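Local coordinates for protein paenibacillus xanthan lyase (Paenibacillus, PDB 6F2P) that removes the terminal mannose from the side chains of the bacterial polysaccharide xanthan, probably by beta-elimination, as a family 8 polysaccharide lyase, at residues N170-W173 / E174-I178; Q121-W124 / H125-G129. All coordinates share one frame; numbering follows the deposited sequence.

Contact 1: N170-W173 / E174-I178; sequences NRLW and ESQVI. With CA (calcium ion), chain F.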
loop_
_atom_site.group_PDB
_atom_site.type_symbol
_atom_site.label_atom_id
_atom_site.label_comp_id
_atom_site.label_asym_id
_atom_site.label_seq_id
_atom_site.Cartn_x
_atom_site.Cartn_y
_atom_site.Cartn_z
ATOM N N ASN A 170 -7.707 -1.441 -24.935
ATOM C CA ASN A 170 -7.687 -1.684 -26.370
ATOM C C ASN A 170 -7.845 -3.161 -26.658
ATOM O O ASN A 170 -8.506 -3.560 -27.624
ATOM C CB ASN A 170 -6.387 -1.189 -26.996
ATOM C CG ASN A 170 -6.271 0.307 -26.978
ATOM O OD1 ASN A 170 -7.278 1.030 -26.968
ATOM N ND2 ASN A 170 -5.037 0.791 -26.987
ATOM N N ARG A 171 -7.215 -3.970 -25.813
ATOM C CA ARG A 171 -7.241 -5.404 -25.998
ATOM C C ARG A 171 -8.650 -5.917 -25.778
ATOM O O ARG A 171 -9.124 -6.792 -26.503
ATOM C CB ARG A 171 -6.288 -6.082 -25.037
ATOM C CG ARG A 171 -6.286 -7.590 -25.170
ATOM C CD ARG A 171 -5.205 -8.229 -24.321
ATOM N NE ARG A 171 -5.090 -9.634 -24.657
ATOM C CZ ARG A 171 -4.213 -10.121 -25.527
ATOM N NH1 ARG A 171 -4.196 -11.423 -25.785
ATOM N NH2 ARG A 171 -3.350 -9.311 -26.129
ATOM N N LEU A 172 -9.316 -5.361 -24.773
ATOM C CA LEU A 172 -10.699 -5.710 -24.492
ATOM C C LEU A 172 -11.567 -5.397 -25.700
ATOM O O LEU A 172 -12.338 -6.241 -26.169
ATOM C CB LEU A 172 -11.207 -4.934 -23.281
ATOM C CG LEU A 172 -12.707 -5.048 -23.026
ATOM C CD1 LEU A 172 -13.103 -6.500 -22.843
ATOM C CD2 LEU A 172 -13.077 -4.239 -21.801
ATOM N N TRP A 173 -11.424 -4.179 -26.207
ATOM C CA TRP A 173 -12.221 -3.730 -27.336
ATOM C C TRP A 173 -11.921 -4.528 -28.587
ATOM O O TRP A 173 -12.822 -4.803 -29.378
ATOM C CB TRP A 173 -11.994 -2.251 -27.585
ATOM C CG TRP A 173 -12.439 -1.440 -26.439
ATOM C CD1 TRP A 173 -13.472 -1.718 -25.596
ATOM C CD2 TRP A 173 -11.855 -0.221 -25.977
ATOM N NE1 TRP A 173 -13.579 -0.741 -24.640
ATOM C CE2 TRP A 173 -12.596 0.193 -24.851
ATOM C CE3 TRP A 173 -10.777 0.568 -26.410
ATOM C CZ2 TRP A 173 -12.299 1.367 -24.150
ATOM C CZ3 TRP A 173 -10.478 1.734 -25.709
ATOM C CH2 TRP A 173 -11.238 2.120 -24.593
ATOM N N GLU A 174 -10.655 -4.883 -28.774
ATOM C CA GLU A 174 -10.288 -5.804 -29.840
ATOM C C GLU A 174 -11.149 -7.048 -29.701
ATOM O O GLU A 174 -11.769 -7.507 -30.667
ATOM C CB GLU A 174 -8.814 -6.200 -29.736
ATOM C CG GLU A 174 -7.827 -5.209 -30.309
ATOM C CD GLU A 174 -6.392 -5.674 -30.134
ATOM O OE1 GLU A 174 -6.002 -5.996 -28.994
ATOM O OE2 GLU A 174 -5.650 -5.732 -31.132
ATOM N N SER A 175 -11.204 -7.560 -28.475
ATOM C CA SER A 175 -11.867 -8.823 -28.191
ATOM C C SER A 175 -13.358 -8.727 -28.413
ATOM O O SER A 175 -13.928 -9.614 -29.032
ATOM C CB SER A 175 -11.568 -9.303 -26.762
ATOM O OG SER A 175 -10.172 -9.359 -26.531
ATOM N N GLN A 176 -13.993 -7.670 -27.904
ATOM C CA GLN A 176 -15.421 -7.447 -28.166
ATOM C C GLN A 176 -15.725 -7.369 -29.663
ATOM O O GLN A 176 -16.643 -8.017 -30.145
ATOM C CB GLN A 176 -15.932 -6.175 -27.478
ATOM C CG GLN A 176 -16.039 -6.274 -25.963
ATOM C CD GLN A 176 -16.407 -4.952 -25.302
ATOM O OE1 GLN A 176 -17.375 -4.873 -24.542
ATOM N NE2 GLN A 176 -15.628 -3.906 -25.583
ATOM N N VAL A 177 -14.943 -6.572 -30.385
ATOM C CA VAL A 177 -15.161 -6.348 -31.798
ATOM C C VAL A 177 -15.030 -7.655 -32.543
ATOM O O VAL A 177 -15.866 -8.006 -33.386
ATOM C CB VAL A 177 -14.152 -5.334 -32.362
ATOM C CG1 VAL A 177 -14.062 -5.460 -33.856
ATOM C CG2 VAL A 177 -14.572 -3.916 -31.982
ATOM N N ILE A 178 -13.984 -8.390 -32.202
ATOM C CA ILE A 178 -13.719 -9.668 -32.844
ATOM C C ILE A 178 -14.798 -10.697 -32.517
ATOM O O ILE A 178 -15.286 -11.397 -33.400
ATOM C CB ILE A 178 -12.318 -10.173 -32.493
ATOM C CG1 ILE A 178 -11.298 -9.394 -33.315
ATOM C CG2 ILE A 178 -12.197 -11.654 -32.752
ATOM C CD1 ILE A 178 -9.881 -9.631 -32.916
HETATM CA CA CA F . -6.116 -5.771 -33.573
HETATM O O HOH W 1 -15.754 -1.787 -23.383
HETATM O O HOH W 2 -5.017 -7.085 -35.342
HETATM O O HOH W 3 -6.326 -3.364 -32.756
HETATM O O HOH W 4 -6.032 -4.360 -35.584
HETATM O O HOH W 5 -3.919 -5.056 -33.717
#

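Contact 2: Q121-W124 / H125-G129; sequences QNWW and HWQIG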
loop_
_atom_site.group_PDB
_atom_site.type_symbol
_atom_site.label_atom_id
_atom_site.label_comp_id
_atom_site.label_asym_id
_atom_site.label_seq_id
_atom_site.Cartn_x
_atom_site.Cartn_y
_atom_site.Cartn_z
ATOM N N GLN A 121 -5.258 9.045 -40.757
ATOM C CA GLN A 121 -5.270 9.634 -39.427
ATOM C C GLN A 121 -5.371 8.599 -38.279
ATOM O O GLN A 121 -4.618 7.619 -38.245
ATOM C CB GLN A 121 -6.368 10.699 -39.331
ATOM C CG GLN A 121 -6.054 11.815 -38.345
ATOM C CD GLN A 121 -7.201 12.099 -37.405
ATOM O OE1 GLN A 121 -8.146 11.310 -37.299
ATOM N NE2 GLN A 121 -7.130 13.235 -36.716
ATOM N N ASN A 122 -6.302 8.823 -37.354
ATOM C CA ASN A 122 -6.346 8.089 -36.086
ATOM C C ASN A 122 -6.836 6.636 -36.185
ATOM O O ASN A 122 -7.943 6.364 -36.646
ATOM C CB ASN A 122 -7.163 8.876 -35.058
ATOM C CG ASN A 122 -7.145 8.240 -33.673
ATOM O OD1 ASN A 122 -6.369 7.324 -33.396
ATOM N ND2 ASN A 122 -8.006 8.738 -32.792
ATOM N N TRP A 123 -5.998 5.712 -35.726
ATOM C CA TRP A 123 -6.238 4.283 -35.894
ATOM C C TRP A 123 -7.482 3.797 -35.153
ATOM O O TRP A 123 -8.191 2.901 -35.612
ATOM C CB TRP A 123 -5.026 3.502 -35.386
ATOM C CG TRP A 123 -4.893 3.542 -33.882
ATOM C CD1 TRP A 123 -4.271 4.503 -33.140
ATOM C CD2 TRP A 123 -5.414 2.587 -32.945
ATOM N NE1 TRP A 123 -4.365 4.203 -31.801
ATOM C CE2 TRP A 123 -5.062 3.034 -31.654
ATOM C CE3 TRP A 123 -6.141 1.397 -33.072
ATOM C CZ2 TRP A 123 -5.415 2.335 -30.498
ATOM C CZ3 TRP A 123 -6.491 0.705 -31.922
ATOM C CH2 TRP A 123 -6.127 1.177 -30.652
ATOM N N TRP A 124 -7.740 4.401 -34.003
ATOM C CA TRP A 124 -8.760 3.917 -33.094
ATOM C C TRP A 124 -10.144 3.835 -33.741
ATOM O O TRP A 124 -10.906 2.898 -33.494
ATOM C CB TRP A 124 -8.793 4.799 -31.845
ATOM C CG TRP A 124 -9.637 4.240 -30.775
ATOM C CD1 TRP A 124 -9.246 3.380 -29.794
ATOM C CD2 TRP A 124 -11.032 4.470 -30.579
ATOM N NE1 TRP A 124 -10.312 3.063 -28.993
ATOM C CE2 TRP A 124 -11.423 3.721 -29.452
ATOM C CE3 TRP A 124 -11.990 5.240 -31.243
ATOM C CZ2 TRP A 124 -12.728 3.719 -28.972
ATOM C CZ3 TRP A 124 -13.293 5.236 -30.763
ATOM C CH2 TRP A 124 -13.648 4.478 -29.638
ATOM N N HIS A 125 -10.467 4.813 -34.579
ATOM C CA HIS A 125 -11.790 4.852 -35.197
ATOM C C HIS A 125 -11.974 3.759 -36.257
ATOM O O HIS A 125 -13.087 3.270 -36.475
ATOM C CB HIS A 125 -12.082 6.240 -35.757
ATOM C CG HIS A 125 -12.062 7.314 -34.715
ATOM N ND1 HIS A 125 -13.029 7.417 -33.738
ATOM C CD2 HIS A 125 -11.182 8.314 -34.479
ATOM C CE1 HIS A 125 -12.751 8.441 -32.951
ATOM N NE2 HIS A 125 -11.632 9.001 -33.377
ATOM N N TRP A 126 -10.875 3.348 -36.881
ATOM C CA TRP A 126 -10.925 2.287 -37.876
ATOM C C TRP A 126 -11.042 0.913 -37.225
ATOM O O TRP A 126 -11.819 0.066 -37.667
ATOM C CB TRP A 126 -9.695 2.353 -38.788
ATOM C CG TRP A 126 -9.620 3.653 -39.542
ATOM C CD1 TRP A 126 -8.839 4.732 -39.245
ATOM C CD2 TRP A 126 -10.387 4.020 -40.698
ATOM N NE1 TRP A 126 -9.060 5.741 -40.150
ATOM C CE2 TRP A 126 -10.008 5.330 -41.051
ATOM C CE3 TRP A 126 -11.350 3.364 -41.473
ATOM C CZ2 TRP A 126 -10.556 5.994 -42.145
ATOM C CZ3 TRP A 126 -11.895 4.031 -42.564
ATOM C CH2 TRP A 126 -11.497 5.329 -42.884
ATOM N N GLN A 127 -10.294 0.703 -36.150
ATOM C CA GLN A 127 -10.159 -0.637 -35.592
ATOM C C GLN A 127 -11.117 -0.942 -34.440
ATOM O O GLN A 127 -11.353 -2.104 -34.116
ATOM C CB GLN A 127 -8.711 -0.874 -35.166
ATOM C CG GLN A 127 -7.704 -0.586 -36.270
ATOM C CD GLN A 127 -6.290 -0.977 -35.900
ATOM O OE1 GLN A 127 -5.334 -0.427 -36.428
ATOM N NE2 GLN A 127 -6.151 -1.936 -34.991
ATOM N N ILE A 128 -11.676 0.090 -33.826
ATOM C CA ILE A 128 -12.501 -0.120 -32.649
ATOM C C ILE A 128 -13.820 0.644 -32.693
ATOM O O ILE A 128 -14.884 0.034 -32.673
ATOM C CB ILE A 128 -11.730 0.239 -31.366
ATOM C CG1 ILE A 128 -10.557 -0.735 -31.175
ATOM C CG2 ILE A 128 -12.666 0.241 -30.164
ATOM C CD1 ILE A 128 -9.650 -0.397 -30.031
ATOM N N GLY A 129 -13.746 1.974 -32.764
ATOM C CA GLY A 129 -14.931 2.818 -32.703
ATOM C C GLY A 129 -15.944 2.510 -33.788
ATOM O O GLY A 129 -17.142 2.354 -33.524
#

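Contact 1: N170-W173 / E174-I178
Trp-173 and Gln-176 run side by side from one turn of the alpha-helix 168-184, in the N-terminal alpha-helical domain of polysaccharide lyase family 8. The Gln-176 amide is tilted only 20° from the indole plane and meets the ring at its edge, with NE2 3.1 Å from Trp-173 CD1. Their spacing of three residues puts the two on the same side of the helix, and the shared first torsion, CG beside the backbone N in both (chi1 -63° for Trp-173), keeps them pointing the same way. A water in the plane of the indole joins them: it accepts from Trp-173 NE1 at 2.7 Å and from Gln-176 NE2 at 3.1 Å.

Another aspect of the helix carries Glu-174, whose extended chain turns its two carboxylate oxygens to different tasks. OE2 binds a calcium ion at 2.5 Å, in a site completed by Gln-161, the Ser-163 carbonyl and four waters, and also accepts from Thr-165 N. OE1 is held by Met-166 N and passes close to Arg-171 CA. The calcium and these two N-H groups fix the rotation of the carboxylate. Arg-171 stretches out to give its NE to Gly-197 O and its NH2 to Met-166 O. Its NH2 stays 5.1 Å from Glu-174 OE1, no salt bridge, though the opposite charges probably favour each other.

The usual i to i+4 backbone bonds run through the turn, Gln-176 N to Leu-172 O among them. Arg-171 O is gripped twice, by Ser-175 OG at 2.8 Å and by Ser-175 N at 3.0 Å. An alanine in place of Ser-175 would probably leave that carbonyl with a single donor from this turn. The two donors reach the oxygen from opposite faces of its plane.

Contact 2: Q121-W124 / H125-G129
Trp-124 lays its indole against Ile-128 and Gly-129, one turn further on, and its CB sits over the centre of the Trp-123 ring, 4.1 Å above the plane. With CG anti to the backbone N (chi1 -170°), the ring extends along the turn. On the five-membered side, CD1 and NE1 meet Ile-128 CD1, the latter at 3.7 Å. Ile-128 CB lies above the five-membered ring in a CH-pi contact, 4.1 Å from its centroid, and CG2 continues over that face to CZ2. On the six-membered side, CE3 comes within 3.5 Å of His-125 ND1 and directs the indole edge at the imidazole face, an offset edge-to-face pair with planes at 90°. His-125 ND1 is itself bonded to Thr-71.

These residues open helix 123-141: Asn-122 is its N-cap, OD1 accepting from Trp-124 N. The helix then widens into a pi-type turn, where Trp-124 O accepts from both Ile-128 N and Gly-129 N (3.1 Å), from opposite faces of its plane. At the indole's far end, CZ3 and CH2 rest on the side-chain-less Gly-129, whose CA is 3.5 Å from CZ3.

Overall arrangement
Contact 2 comes first along the chain, at the start of helix 123-141, and contact 1 follows in helix 168-184; both belong to the N-terminal alpha-helical domain. Their centres lie about 12 Å apart and the helices touch there. Trp-173 CZ3 comes to 3.5 Å from Trp-124 NE1, Trp-173 CB packs on Ile-128 CG2, and Asn-170 meets the ring of Trp-123. The calcium ion bound by Glu-174 lies about 4 Å, nearest atoms, from the Gln-127 side chain, which does not bind it; the ligand Gln-161 donates to Gln-127 O. The metal site thus lies beside the meeting of the two helices, its protein ligands coming from helix 168-184 and residues shortly before it.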